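Local structure of 3'-5' exonuclease crn-4 (Caenorhabditis elegans, 5DK5) at residues B[125-130]-B[245-250]; B[134-139]-B[303-308]; B[160-165]-B[177-182]. The protein digests RNA and DNA as a metal-dependent 3'-5' exonuclease of the DEDDh family and takes part in the degradation of DNA during apoptosis. All blocks are in the same frame, centred on the assembly; numbering follows the deposited sequence.

Contact 1 (B[125-130]-B[245-250]). With IPA (isopropyl alcohol), chain M.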
loop_
_atom_site.group_PDB
_atom_site.type_symbol
_atom_site.label_atom_id
_atom_site.label_comp_id
_atom_site.label_asym_id
_atom_site.label_seq_id
_atom_site.Cartn_x
_atom_site.Cartn_y
_atom_site.Cartn_z
ATOM N N ASP B 125 -6.572 18.674 6.830
ATOM C CA ASP B 125 -6.604 17.846 8.034
ATOM C C ASP B 125 -8.017 17.426 8.442
ATOM O O ASP B 125 -8.251 16.261 8.761
ATOM C CB ASP B 125 -5.940 18.580 9.203
ATOM C CG ASP B 125 -4.437 18.713 9.032
ATOM O OD1 ASP B 125 -3.988 19.724 8.453
ATOM O OD2 ASP B 125 -3.704 17.805 9.480
ATOM N N LEU B 126 -8.955 18.369 8.426
ATOM C CA LEU B 126 -10.302 18.104 8.923
ATOM C C LEU B 126 -11.327 17.900 7.807
ATOM O O LEU B 126 -12.163 17.001 7.892
ATOM C CB LEU B 126 -10.752 19.240 9.844
ATOM C CG LEU B 126 -9.985 19.359 11.169
ATOM C CD1 LEU B 126 -10.537 20.503 11.998
ATOM C CD2 LEU B 126 -10.026 18.062 11.973
ATOM N N TRP B 127 -11.274 18.720 6.763
ATOM C CA TRP B 127 -12.239 18.582 5.676
ATOM C C TRP B 127 -12.046 17.278 4.899
ATOM O O TRP B 127 -13.023 16.618 4.548
ATOM C CB TRP B 127 -12.160 19.764 4.709
ATOM C CG TRP B 127 -12.695 19.426 3.356
ATOM C CD1 TRP B 127 -14.004 19.271 3.004
ATOM C CD2 TRP B 127 -11.928 19.185 2.170
ATOM N NE1 TRP B 127 -14.100 18.952 1.672
ATOM C CE2 TRP B 127 -12.840 18.894 1.137
ATOM C CE3 TRP B 127 -10.560 19.189 1.883
ATOM C CZ2 TRP B 127 -12.427 18.609 -0.162
ATOM C CZ3 TRP B 127 -10.153 18.907 0.594
ATOM C CH2 TRP B 127 -11.083 18.621 -0.413
ATOM N N ARG B 128 -10.796 16.906 4.630
ATOM C CA ARG B 128 -10.511 15.697 3.851
ATOM C C ARG B 128 -10.132 14.515 4.735
ATOM O O ARG B 128 -10.866 13.530 4.816
ATOM C CB ARG B 128 -9.391 15.956 2.836
ATOM C CG ARG B 128 -9.023 14.725 2.001
ATOM C CD ARG B 128 -8.067 15.070 0.861
ATOM N NE ARG B 128 -6.771 15.526 1.351
ATOM C CZ ARG B 128 -5.792 14.724 1.759
ATOM N NH1 ARG B 128 -5.949 13.407 1.745
ATOM N NH2 ARG B 128 -4.651 15.244 2.190
ATOM N N ILE B 129 -8.980 14.618 5.392
ATOM C CA ILE B 129 -8.408 13.495 6.130
ATOM C C ILE B 129 -9.337 13.001 7.234
ATOM O O ILE B 129 -9.636 11.809 7.309
ATOM C CB ILE B 129 -7.041 13.873 6.737
ATOM C CG1 ILE B 129 -6.039 14.134 5.610
ATOM C CG2 ILE B 129 -6.534 12.772 7.682
ATOM C CD1 ILE B 129 -4.673 14.621 6.066
ATOM N N ALA B 130 -9.788 13.908 8.093
ATOM C CA ALA B 130 -10.676 13.517 9.178
ATOM C C ALA B 130 -11.961 12.933 8.609
ATOM O O ALA B 130 -12.345 11.820 8.953
ATOM C CB ALA B 130 -10.978 14.696 10.086
ATOM N N ILE B 245 -12.475 16.381 -7.114
ATOM C CA ILE B 245 -13.134 15.091 -6.939
ATOM C C ILE B 245 -13.504 14.868 -5.477
ATOM O O ILE B 245 -14.632 14.485 -5.168
ATOM C CB ILE B 245 -12.235 13.925 -7.413
ATOM C CG1 ILE B 245 -12.043 13.970 -8.933
ATOM C CG2 ILE B 245 -12.815 12.579 -6.983
ATOM C CD1 ILE B 245 -13.291 13.661 -9.748
ATOM N N PHE B 246 -12.540 15.091 -4.588
ATOM C CA PHE B 246 -12.758 14.951 -3.150
ATOM C C PHE B 246 -13.958 15.771 -2.680
ATOM O O PHE B 246 -14.727 15.330 -1.826
ATOM C CB PHE B 246 -11.511 15.389 -2.373
ATOM C CG PHE B 246 -10.264 14.618 -2.718
ATOM C CD1 PHE B 246 -10.335 13.343 -3.250
ATOM C CD2 PHE B 246 -9.013 15.178 -2.504
ATOM C CE1 PHE B 246 -9.187 12.640 -3.562
ATOM C CE2 PHE B 246 -7.862 14.480 -2.813
ATOM C CZ PHE B 246 -7.950 13.209 -3.344
ATOM N N GLU B 247 -14.108 16.965 -3.246
ATOM C CA GLU B 247 -15.160 17.891 -2.830
ATOM C C GLU B 247 -16.554 17.330 -3.088
ATOM O O GLU B 247 -17.479 17.564 -2.309
ATOM C CB GLU B 247 -15.005 19.232 -3.553
ATOM C CG GLU B 247 -13.891 20.116 -3.003
ATOM C CD GLU B 247 -13.581 21.305 -3.897
ATOM O OE1 GLU B 247 -14.193 21.420 -4.980
ATOM O OE2 GLU B 247 -12.725 22.128 -3.512
ATOM N N ARG B 248 -16.700 16.592 -4.182
ATOM C CA ARG B 248 -17.994 16.037 -4.562
ATOM C C ARG B 248 -18.262 14.719 -3.842
ATOM O O ARG B 248 -19.395 14.430 -3.463
ATOM C CB ARG B 248 -18.063 15.834 -6.077
ATOM C CG ARG B 248 -17.684 17.066 -6.897
ATOM C CD ARG B 248 -18.407 18.324 -6.428
ATOM N NE ARG B 248 -18.184 19.456 -7.330
ATOM C CZ ARG B 248 -18.958 19.770 -8.369
ATOM N NH1 ARG B 248 -20.029 19.044 -8.665
ATOM N NH2 ARG B 248 -18.657 20.822 -9.119
ATOM N N VAL B 249 -17.213 13.925 -3.654
ATOM C CA VAL B 249 -17.344 12.626 -3.006
ATOM C C VAL B 249 -17.678 12.774 -1.525
ATOM O O VAL B 249 -18.626 12.164 -1.032
ATOM C CB VAL B 249 -16.053 11.795 -3.152
ATOM C CG1 VAL B 249 -16.134 10.505 -2.330
ATOM C CG2 VAL B 249 -15.799 11.479 -4.615
ATOM N N LEU B 250 -16.892 13.581 -0.819
ATOM C CA LEU B 250 -17.096 13.770 0.612
ATOM C C LEU B 250 -18.412 14.508 0.863
ATOM O O LEU B 250 -18.714 15.484 0.175
ATOM C CB LEU B 250 -15.927 14.538 1.225
ATOM C CG LEU B 250 -14.570 13.837 1.136
ATOM C CD1 LEU B 250 -13.454 14.780 1.545
ATOM C CD2 LEU B 250 -14.547 12.583 2.001
HETATM C C1 IPA M . -9.179 9.855 0.511
HETATM C C2 IPA M . -9.231 11.088 -0.363
HETATM C C3 IPA M . -10.485 11.874 -0.044
HETATM O O2 IPA M . -8.095 11.881 -0.108
HETATM O O HOH W 1 -16.585 18.374 0.252
#

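Contact 2 (B[134-139]-B[303-308])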
loop_
_atom_site.group_PDB
_atom_site.type_symbol
_atom_site.label_atom_id
_atom_site.label_comp_id
_atom_site.label_asym_id
_atom_site.label_seq_id
_atom_site.Cartn_x
_atom_site.Cartn_y
_atom_site.Cartn_z
ATOM N N MET B 134 -13.225 9.120 9.169
ATOM C CA MET B 134 -14.454 8.920 9.933
ATOM C C MET B 134 -15.392 7.974 9.191
ATOM O O MET B 134 -16.093 7.173 9.807
ATOM C CB MET B 134 -15.164 10.251 10.196
ATOM C CG MET B 134 -14.465 11.178 11.187
ATOM S SD MET B 134 -14.186 10.494 12.823
ATOM C CE MET B 134 -13.327 11.871 13.572
ATOM N N LYS B 135 -15.401 8.075 7.865
ATOM C CA LYS B 135 -16.223 7.199 7.038
ATOM C C LYS B 135 -15.710 5.767 7.113
ATOM O O LYS B 135 -16.494 4.832 7.270
ATOM C CB LYS B 135 -16.233 7.679 5.584
ATOM C CG LYS B 135 -17.072 6.821 4.638
ATOM C CD LYS B 135 -18.552 6.923 4.966
ATOM C CE LYS B 135 -19.403 6.152 3.973
ATOM N NZ LYS B 135 -19.132 4.692 4.027
ATOM N N LEU B 136 -14.396 5.601 6.991
ATOM C CA LEU B 136 -13.783 4.280 7.077
ATOM C C LEU B 136 -14.094 3.620 8.416
ATOM O O LEU B 136 -14.390 2.427 8.478
ATOM C CB LEU B 136 -12.266 4.367 6.890
ATOM C CG LEU B 136 -11.735 4.876 5.550
ATOM C CD1 LEU B 136 -10.216 4.810 5.542
ATOM C CD2 LEU B 136 -12.313 4.084 4.391
ATOM N N SER B 137 -14.029 4.408 9.483
ATOM C CA SER B 137 -14.237 3.899 10.833
ATOM C C SER B 137 -15.709 3.907 11.232
ATOM O O SER B 137 -16.062 3.474 12.329
ATOM C CB SER B 137 -13.427 4.727 11.826
ATOM O OG SER B 137 -12.065 4.775 11.440
ATOM N N ASN B 138 -16.562 4.396 10.337
ATOM C CA ASN B 138 -17.991 4.526 10.613
ATOM C C ASN B 138 -18.246 5.322 11.891
ATOM O O ASN B 138 -19.064 4.936 12.729
ATOM C CB ASN B 138 -18.648 3.148 10.714
ATOM C CG ASN B 138 -20.166 3.229 10.742
ATOM O OD1 ASN B 138 -20.754 4.194 10.254
ATOM N ND2 ASN B 138 -20.803 2.224 11.331
ATOM N N ILE B 139 -17.529 6.431 12.035
ATOM C CA ILE B 139 -17.708 7.325 13.169
ATOM C C ILE B 139 -18.360 8.616 12.694
ATOM O O ILE B 139 -18.035 9.133 11.626
ATOM C CB ILE B 139 -16.369 7.640 13.865
ATOM C CG1 ILE B 139 -15.679 6.336 14.277
ATOM C CG2 ILE B 139 -16.596 8.541 15.083
ATOM C CD1 ILE B 139 -14.325 6.522 14.932
ATOM N N LYS B 303 -14.964 3.996 -3.826
ATOM C CA LYS B 303 -15.491 2.638 -3.862
ATOM C C LYS B 303 -15.159 1.867 -2.590
ATOM O O LYS B 303 -16.014 1.189 -2.023
ATOM C CB LYS B 303 -14.936 1.889 -5.075
ATOM C CG LYS B 303 -15.768 0.695 -5.512
ATOM C CD LYS B 303 -17.056 1.143 -6.182
ATOM C CE LYS B 303 -17.788 -0.020 -6.825
ATOM N NZ LYS B 303 -19.006 0.433 -7.551
ATOM N N ILE B 304 -13.912 1.969 -2.144
ATOM C CA ILE B 304 -13.448 1.186 -1.006
ATOM C C ILE B 304 -13.970 1.738 0.322
ATOM O O ILE B 304 -14.081 1.002 1.303
ATOM C CB ILE B 304 -11.900 1.117 -0.967
ATOM C CG1 ILE B 304 -11.441 -0.065 -0.109
ATOM C CG2 ILE B 304 -11.297 2.434 -0.475
ATOM C CD1 ILE B 304 -9.962 -0.370 -0.226
ATOM N N ALA B 305 -14.288 3.029 0.354
ATOM C CA ALA B 305 -14.857 3.647 1.548
ATOM C C ALA B 305 -16.365 3.417 1.623
ATOM O O ALA B 305 -16.984 3.642 2.664
ATOM C CB ALA B 305 -14.551 5.138 1.576
ATOM N N GLY B 306 -16.955 2.983 0.513
ATOM C CA GLY B 306 -18.365 2.639 0.476
ATOM C C GLY B 306 -19.284 3.804 0.156
ATOM O O GLY B 306 -20.433 3.828 0.596
ATOM N N TYR B 307 -18.788 4.772 -0.608
ATOM C CA TYR B 307 -19.624 5.883 -1.052
ATOM C C TYR B 307 -20.499 5.446 -2.221
ATOM O O TYR B 307 -21.540 6.046 -2.485
ATOM C CB TYR B 307 -18.769 7.089 -1.445
ATOM C CG TYR B 307 -18.201 7.834 -0.257
ATOM C CD1 TYR B 307 -19.018 8.610 0.553
ATOM C CD2 TYR B 307 -16.851 7.761 0.053
ATOM C CE1 TYR B 307 -18.507 9.292 1.642
ATOM C CE2 TYR B 307 -16.329 8.441 1.140
ATOM C CZ TYR B 307 -17.161 9.204 1.929
ATOM O OH TYR B 307 -16.641 9.879 3.011
ATOM N N TYR B 308 -20.068 4.397 -2.918
ATOM C CA TYR B 308 -20.876 3.784 -3.965
ATOM C C TYR B 308 -20.354 2.393 -4.295
ATOM O O TYR B 308 -19.394 1.921 -3.684
ATOM C CB TYR B 308 -20.890 4.657 -5.222
ATOM C CG TYR B 308 -19.667 4.520 -6.105
ATOM C CD1 TYR B 308 -18.446 5.060 -5.729
ATOM C CD2 TYR B 308 -19.744 3.867 -7.328
ATOM C CE1 TYR B 308 -17.333 4.946 -6.542
ATOM C CE2 TYR B 308 -18.639 3.748 -8.148
ATOM C CZ TYR B 308 -17.436 4.291 -7.751
ATOM O OH TYR B 308 -16.335 4.172 -8.566
ATOM O OXT TYR B 308 -20.880 1.708 -5.173
HETATM O O HOH W 2 -16.923 2.296 5.329
#

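Contact 3 (B[160-165]-B[177-182])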
loop_
_atom_site.group_PDB
_atom_site.type_symbol
_atom_site.label_atom_id
_atom_site.label_comp_id
_atom_site.label_asym_id
_atom_site.label_seq_id
_atom_site.Cartn_x
_atom_site.Cartn_y
_atom_site.Cartn_z
ATOM N N ASP B 160 -1.917 40.829 3.106
ATOM C CA ASP B 160 -2.397 42.041 2.450
ATOM C C ASP B 160 -2.297 43.222 3.407
ATOM O O ASP B 160 -2.008 44.348 3.001
ATOM C CB ASP B 160 -3.843 41.868 1.979
ATOM C CG ASP B 160 -4.007 40.719 1.002
ATOM O OD1 ASP B 160 -2.990 40.274 0.427
ATOM O OD2 ASP B 160 -5.153 40.264 0.805
ATOM N N ARG B 161 -2.539 42.943 4.681
ATOM C CA ARG B 161 -2.555 43.963 5.723
ATOM C C ARG B 161 -1.162 44.536 6.002
ATOM O O ARG B 161 -1.007 45.748 6.150
ATOM C CB ARG B 161 -3.165 43.368 6.996
ATOM C CG ARG B 161 -2.842 44.090 8.296
ATOM C CD ARG B 161 -3.518 43.382 9.458
ATOM N NE ARG B 161 -3.140 43.933 10.758
ATOM C CZ ARG B 161 -2.115 43.514 11.495
ATOM N NH1 ARG B 161 -1.330 42.529 11.077
ATOM N NH2 ARG B 161 -1.869 44.091 12.663
ATOM N N MET B 162 -0.157 43.664 6.062
ATOM C CA MET B 162 1.214 44.078 6.372
ATOM C C MET B 162 2.099 44.142 5.131
ATOM O O MET B 162 3.322 44.221 5.240
ATOM C CB MET B 162 1.845 43.121 7.382
ATOM C CG MET B 162 1.109 43.028 8.701
ATOM S SD MET B 162 2.206 42.559 10.054
ATOM C CE MET B 162 3.136 41.213 9.314
ATOM N N GLY B 163 1.479 44.099 3.956
ATOM C CA GLY B 163 2.214 44.183 2.705
ATOM C C GLY B 163 2.711 42.818 2.249
ATOM O O GLY B 163 3.214 42.050 3.068
ATOM N N PRO B 164 2.579 42.501 0.946
ATOM C CA PRO B 164 2.999 41.165 0.498
ATOM C C PRO B 164 4.510 40.986 0.353
ATOM O O PRO B 164 5.244 41.960 0.192
ATOM C CB PRO B 164 2.333 41.023 -0.881
ATOM C CG PRO B 164 1.391 42.175 -1.010
ATOM C CD PRO B 164 1.942 43.254 -0.149
ATOM N N LYS B 165 4.950 39.730 0.415
ATOM C CA LYS B 165 6.296 39.337 0.009
ATOM C C LYS B 165 6.195 38.257 -1.064
ATOM O O LYS B 165 5.188 37.553 -1.150
ATOM C CB LYS B 165 7.113 38.802 1.189
ATOM C CG LYS B 165 7.447 39.809 2.274
ATOM C CD LYS B 165 8.571 39.265 3.146
ATOM C CE LYS B 165 8.640 39.947 4.500
ATOM N NZ LYS B 165 9.726 39.366 5.340
ATOM N N ASN B 177 6.569 30.485 7.914
ATOM C CA ASN B 177 7.830 30.596 8.638
ATOM C C ASN B 177 8.791 31.563 7.952
ATOM O O ASN B 177 9.558 32.263 8.614
ATOM C CB ASN B 177 8.496 29.225 8.784
ATOM C CG ASN B 177 8.040 28.472 10.025
ATOM O OD1 ASN B 177 7.550 29.064 10.986
ATOM N ND2 ASN B 177 8.216 27.157 10.011
ATOM N N GLU B 178 8.751 31.598 6.624
ATOM C CA GLU B 178 9.625 32.478 5.859
ATOM C C GLU B 178 9.165 33.930 5.964
ATOM O O GLU B 178 9.981 34.851 5.966
ATOM C CB GLU B 178 9.672 32.048 4.393
ATOM C CG GLU B 178 10.674 32.828 3.547
ATOM C CD GLU B 178 10.743 32.329 2.117
ATOM O OE1 GLU B 178 9.940 31.442 1.755
ATOM O OE2 GLU B 178 11.601 32.821 1.353
ATOM N N TYR B 179 7.853 34.126 6.054
ATOM C CA TYR B 179 7.283 35.467 6.118
ATOM C C TYR B 179 7.657 36.168 7.420
ATOM O O TYR B 179 8.078 37.326 7.413
ATOM C CB TYR B 179 5.761 35.404 5.979
ATOM C CG TYR B 179 5.094 36.761 5.928
ATOM C CD1 TYR B 179 4.896 37.412 4.719
ATOM C CD2 TYR B 179 4.660 37.387 7.089
ATOM C CE1 TYR B 179 4.286 38.651 4.667
ATOM C CE2 TYR B 179 4.049 38.626 7.046
ATOM C CZ TYR B 179 3.864 39.253 5.832
ATOM O OH TYR B 179 3.257 40.486 5.783
ATOM N N TYR B 180 7.498 35.458 8.533
ATOM C CA TYR B 180 7.803 36.006 9.851
ATOM C C TYR B 180 9.247 35.717 10.255
ATOM O O TYR B 180 9.650 35.997 11.385
ATOM C CB TYR B 180 6.837 35.440 10.896
ATOM C CG TYR B 180 5.393 35.821 10.654
ATOM C CD1 TYR B 180 4.876 37.009 11.147
ATOM C CD2 TYR B 180 4.548 34.993 9.927
ATOM C CE1 TYR B 180 3.557 37.363 10.925
ATOM C CE2 TYR B 180 3.230 35.336 9.700
ATOM C CZ TYR B 180 2.739 36.522 10.201
ATOM O OH TYR B 180 1.427 36.868 9.975
ATOM N N ASP B 181 10.021 35.166 9.323
ATOM C CA ASP B 181 11.422 34.832 9.568
ATOM C C ASP B 181 11.561 33.958 10.812
ATOM O O ASP B 181 12.320 34.279 11.729
ATOM C CB ASP B 181 12.260 36.107 9.713
ATOM C CG ASP B 181 13.747 35.856 9.526
ATOM O OD1 ASP B 181 14.188 34.695 9.668
ATOM O OD2 ASP B 181 14.480 36.825 9.233
ATOM N N LEU B 182 10.815 32.858 10.836
ATOM C CA LEU B 182 10.865 31.912 11.943
ATOM C C LEU B 182 11.716 30.703 11.562
ATOM O O LEU B 182 11.565 30.164 10.466
ATOM C CB LEU B 182 9.456 31.460 12.329
ATOM C CG LEU B 182 8.527 32.537 12.895
ATOM C CD1 LEU B 182 7.121 31.986 13.052
ATOM C CD2 LEU B 182 9.045 33.059 14.227
#

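Contact 1 (B[125-130]-B[245-250])
Arg128 and Phe246 meet where helix 124-136 passes helix 239-249, the axes of the two short segments 10.9 Å apart and inclined at 78°. CB of Arg128 lies loosely by CD1 of Leu250, which comes closer to CA of Arg128, at 3.8 Å. CG stands anti to the backbone N (chi1 179°) and touches C3 and O2 of a bound isopropyl alcohol, probably from the crystallisation liquor. CD approaches the Phe246 ring obliquely, 3.5 Å from CD2 of Phe246. From there the chain bends: NE is hydrogen-bonded to Gln124, and NH1 donates to O2 of the alcohol at 3.2 Å. CG1 of Ile129 lies over one face of the guanidinium; the alcohol O2 is at its edge, near the plane, and also over one face of the Phe246 ring.

Beside Arg128, CZ2 of Trp127 meets CG of Glu247 at 3.5 Å, CH2 meets CB of Phe246, and CD1 of Leu250 sits over one face of the indole, toward its rim. A water bridges NE1 of Trp127 to the carbonyl O of Glu247. About 8 Å from the magnesium ion at the Arg128 side chain, the contact joins the RNase H-like fold, near its DEDDh metal site, to a C-terminal helix.

Contact 2 (B[134-139]-B[303-308])
Lys135 and Leu136, in the last turn of helix 124-136, meet the end of helix 300-305 and the residues that close the chain. Lys303 pairs within its own segment: its NZ forms a salt bridge with OXT of Tyr308, 3.3 Å away, while its CD lies over one face of the Tyr308 ring. Ile304 packs on Arg72 of the second subunit, placing the contact beside the dimer interface. Ala305 supplies both an apolar and a polar partner. Its CB touches CD2 of Leu136 at 3.7 Å, and its carbonyl O accepts a hydrogen bond of 2.8 Å from NZ of Lys135, the donor tilted 20° from the carbonyl plane. A water donates to that same O and to the carbonyl O of Lys135, so two donors grip the Ala305 oxygen.

Gly306 takes the positive phi that lets helix 300-305 close in a Schellman motif; a CB here would press against the preceding carbonyl O. A second Schellman motif, at Asn138, ends helix 124-136, so two helix C-termini come together. Beyond the glycine, the aliphatic chain of Lys135 runs over one face of the Tyr307 ring, the two side chains sliding past each other in opposite directions. CB of Lys135 is 3.4 Å from OH of Tyr307, CG approaches CZ, and CE sits over the ring face in a CH-pi contact, 4.3 Å from the centroid. The bend at chi2 (67°) sets CD beside CZ of Tyr307. An alanine at Lys135 would probably leave the Ala305 carbonyl with its water but without the ammonium donor, and uncover the ring face of Tyr307. Tyr308, the C-terminal residue, stacks on Tyr292, and its OH is hydrogen-bonded to Ile299 N.

Contact 3 (B[160-165]-B[177-182])
The Tyr179 ring takes Met162 CE and Gly163 O at its edge, both near the ring plane, while CG of Lys165 comes obliquely to CE1 of Tyr179. The ring of the next residue, Tyr180, has CD2 of Tyr179 over the centre of one face. Phe155 of helix 151-161 meets Tyr179 edge-to-face, and Tyr180 also packs against helix 191-207.

Because CG of Tyr179 is anti to the backbone N (chi1 -176°), the ring leaves the end of helix 172-179 in the direction of segment 160-165. There its OH donates a hydrogen bond of 3.1 Å to the carbonyl O of Gly163, with a C=O...donor angle of 153°. Helix 172-179 finishes in a Schellman motif, Asp181 taking the positive phi, and the contact joins this helix end to the loop after helix 151-161 within the exonuclease domain.

CB of Met162 touches the Tyr179 hydroxyl oxygen, OH, at 3.4 Å. The Met162 chain bends at chi3 (-45°), and its CE reaches CE2 of Tyr179 at 3.6 Å and, more loosely, CE1 of Tyr180. The extended chain of Lys165 reaches back to the same helix end, where NZ donates a weak hydrogen bond of 3.3 Å to the carbonyl O of Tyr179.

Contacts 1 and 2 share helix 124-136, which meets helix 239-249 nearer its start and helix 300-305 at its end. Their centres are 12 Å apart and they touch directly, Tyr307 packing on Val249 and Leu250. Along the chain their segments alternate. One helix of the exonuclease domain is thereby clasped by two separate C-terminal helices. Contact 3 stands apart, its centre 29 Å from contact 1 and 40 Å from contact 2; it closes a short connection between helices 151-161 and 172-179, and both its segments fall in sequence between the two halves of the other contacts. Contacts 2 and 3 occupy opposite sides of the chain's centre, while contact 1 lies nearest the magnesium site.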